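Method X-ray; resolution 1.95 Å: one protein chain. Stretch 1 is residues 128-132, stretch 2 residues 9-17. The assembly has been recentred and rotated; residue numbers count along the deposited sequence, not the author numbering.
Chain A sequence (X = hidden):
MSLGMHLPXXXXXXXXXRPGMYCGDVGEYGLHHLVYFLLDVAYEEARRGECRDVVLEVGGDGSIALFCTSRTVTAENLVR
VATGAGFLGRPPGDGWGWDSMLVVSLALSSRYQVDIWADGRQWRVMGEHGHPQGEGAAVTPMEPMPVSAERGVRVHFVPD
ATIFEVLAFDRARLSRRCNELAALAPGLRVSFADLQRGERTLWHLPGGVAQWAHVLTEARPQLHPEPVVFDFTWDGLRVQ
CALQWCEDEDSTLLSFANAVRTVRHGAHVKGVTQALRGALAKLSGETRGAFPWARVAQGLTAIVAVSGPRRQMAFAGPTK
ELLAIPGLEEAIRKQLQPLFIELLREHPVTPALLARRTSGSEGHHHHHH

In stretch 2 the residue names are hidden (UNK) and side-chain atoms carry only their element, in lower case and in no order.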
# COMPACT_ATOMS: atom_id res chain seq x y z
N GLU A 128 -1.70 4.71 27.32
CA GLU A 128 -2.85 4.04 27.97
C GLU A 128 -4.14 4.71 27.51
O GLU A 128 -4.23 5.94 27.51
CB GLU A 128 -2.72 4.15 29.50
CG GLU A 128 -1.36 3.68 30.05
CD GLU A 128 -1.24 3.81 31.57
OE1 GLU A 128 -2.13 4.41 32.22
OE2 GLU A 128 -0.23 3.32 32.11
N HIS A 129 -5.15 3.92 27.10
CA HIS A 129 -6.47 4.49 26.73
C HIS A 129 -6.34 5.57 25.67
O HIS A 129 -7.11 6.54 25.62
CB HIS A 129 -7.18 5.05 27.98
CG HIS A 129 -7.04 4.15 29.16
ND1 HIS A 129 -7.44 2.83 29.12
CD2 HIS A 129 -6.47 4.34 30.38
CE1 HIS A 129 -7.13 2.25 30.27
NE2 HIS A 129 -6.56 3.15 31.05
N GLY A 130 -5.34 5.38 24.81
CA GLY A 130 -5.19 6.17 23.62
C GLY A 130 -4.21 7.30 23.72
O GLY A 130 -3.95 7.94 22.71
N HIS A 131 -3.70 7.55 24.94
CA HIS A 131 -2.92 8.75 25.23
C HIS A 131 -1.48 8.43 25.62
O HIS A 131 -1.26 7.56 26.42
CB HIS A 131 -3.50 9.50 26.45
CG HIS A 131 -4.83 10.13 26.19
ND1 HIS A 131 -4.96 11.35 25.59
CD2 HIS A 131 -6.09 9.67 26.41
CE1 HIS A 131 -6.24 11.64 25.45
NE2 HIS A 131 -6.95 10.63 25.93
N PRO A 132 -0.52 9.21 25.13
CA PRO A 132 0.85 8.96 25.59
C PRO A 132 0.99 9.31 27.07
O PRO A 132 0.38 10.26 27.56
CB PRO A 132 1.72 9.91 24.74
CG PRO A 132 0.79 10.95 24.20
CD PRO A 132 -0.63 10.37 24.23
N UNK A 9 -7.71 13.90 23.61
CA UNK A 9 -7.59 15.18 24.33
C UNK A 9 -7.44 16.16 23.20
O UNK A 9 -6.35 16.33 22.66
N UNK A 10 -8.54 16.81 22.84
CA UNK A 10 -8.65 17.25 21.48
C UNK A 10 -8.76 15.94 20.71
O UNK A 10 -9.76 15.22 20.85
N UNK A 11 -7.71 15.61 19.97
CA UNK A 11 -7.81 14.65 18.87
C UNK A 11 -8.05 13.22 19.32
O UNK A 11 -8.98 12.58 18.82
c UNK A 11 -5.59 16.26 16.13
c UNK A 11 -6.66 16.11 17.16
c UNK A 11 -6.59 14.77 17.91
c UNK A 11 -6.59 13.65 16.87
N UNK A 12 -7.30 12.73 20.31
CA UNK A 12 -7.47 11.35 20.76
C UNK A 12 -8.89 11.12 21.29
O UNK A 12 -9.51 10.10 21.03
c UNK A 12 -5.03 10.96 21.24
c UNK A 12 -6.82 9.67 22.53
c UNK A 12 -6.46 10.99 21.85
N UNK A 13 -9.38 12.09 22.07
CA UNK A 13 -10.70 11.95 22.69
C UNK A 13 -11.82 12.07 21.68
O UNK A 13 -12.82 11.36 21.80
c UNK A 13 -10.86 12.93 23.88
o UNK A 13 -9.67 10.26 25.99
o UNK A 13 -11.75 10.69 25.51
c UNK A 13 -10.15 12.45 25.14
c UNK A 13 -10.55 11.03 25.57
N UNK A 14 -11.64 12.90 20.66
CA UNK A 14 -12.55 12.97 19.51
C UNK A 14 -12.64 11.66 18.76
O UNK A 14 -13.73 11.22 18.38
o UNK A 14 -12.93 15.66 20.08
n UNK A 14 -12.01 16.42 18.17
c UNK A 14 -12.39 15.45 18.99
c UNK A 14 -12.10 14.03 18.51
N UNK A 15 -11.50 11.02 18.54
CA UNK A 15 -11.49 9.71 17.88
C UNK A 15 -12.16 8.65 18.75
O UNK A 15 -12.95 7.84 18.26
c UNK A 15 -10.05 9.27 17.51
c UNK A 15 -10.04 7.86 16.95
c UNK A 15 -9.45 10.24 16.48
N UNK A 16 -11.83 8.64 20.05
CA UNK A 16 -12.40 7.63 20.96
C UNK A 16 -13.91 7.81 21.14
O UNK A 16 -14.60 6.85 21.47
c UNK A 16 -10.26 7.20 22.28
n UNK A 16 -10.33 6.08 24.55
c UNK A 16 -11.74 7.68 22.33
c UNK A 16 -10.01 4.80 24.67
n UNK A 16 -10.72 4.05 25.52
c UNK A 16 -9.66 7.08 23.70
n UNK A 16 -9.05 4.22 23.92
N UNK A 17 -14.39 9.03 20.95
CA UNK A 17 -15.83 9.31 21.12
C UNK A 17 -16.69 8.75 20.00
O UNK A 17 -17.80 8.27 20.23
n UNK A 17 -19.65 14.14 22.07
c UNK A 17 -19.39 12.68 22.19
c UNK A 17 -17.96 12.46 21.59
c UNK A 17 -17.45 11.11 21.97
c UNK A 17 -16.07 10.81 21.27
O HOH W 1 -9.06 7.79 27.29

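Position 9 has backbone atoms alone, with no side-chain atom modelled, and is therefore glycine. Its N lies 3.3 Å from CE1 of His 131, near the plane of the imidazole and at its edge. A CB would point toward stretch 1 and would find room there.

Position 10 likewise lacks side-chain atoms and is a second glycine. It touches nothing on stretch 1. Its phi of 68° favours glycine, and it occupies the N-cap position, its O accepting the first of the helical hydrogen bonds, from N of position 14 at 3.0 Å.

Position 11 opens the helix with four carbons, forked at the first, one arm being two carbons long. This is isoleucine. The end of its side chain leads away from stretch 1 and makes no contact there.

At position 12 a single carbon carries two others, three carbons in all, on a helical backbone: valine. Its CB points toward stretch 1, and CG1 of Val 12 lies 3.4 Å from O of Gly 130. CG1 of Val 12 also sits over one face of the His 131 ring, 3.7 Å from the ring centroid and 18° off the normal, a CH-pi contact.

Position 13 carries three carbons, the third bearing two oxygens, which identifies a carboxylate one methylene longer than aspartate: glutamate. Although its CB points sideways, the chain bends through chi1 and chi2 both in m, and its end comes nearer to stretch 1. NE2 of His 131 donates a hydrogen bond to OE2 of Glu 13 at 2.7 Å, with a nearly straight angle of 173°. A water also donates to this OE2 and to O of His 129, at 2.9 Å in each case, linking the carboxylate to the turn.

Position 14 has two carbons, the second carrying one oxygen and one nitrogen. This short amide is asparagine, and it is out of reach of stretch 1.

Position 15 repeats the pattern of one carbon carrying two, hence valine; it is buried, but not by stretch 1.

Position 16 has three carbons, a nitrogen, and then a carbon bearing two further nitrogens, the guanidinium of arginine. Its CB points toward stretch 1, and CD of Arg 16 approaches O of His 129 to 3.2 Å. That oxygen lies over one face of the guanidinium, a poor angle for hydrogen bonding; NH1 and NH2 are instead satisfied elsewhere in the structure.

Position 17 shows four carbons in a row ending in nitrogen: lysine, extended and out of reach of stretch 1.

The contact rests one side of the helix against a type I' turn running from Glu 128 to His 131. At Gly 130 a CB would fall 3.0 Å from CG1 of Val 12 and 3.2 Å from CD of Arg 16, so glycine permits the close approach. His 131 supplies both packing and polarity, its face against Val 12 and its NE2 bonded to Glu 13.

Stretch 2 9-17: GGIVENVRK
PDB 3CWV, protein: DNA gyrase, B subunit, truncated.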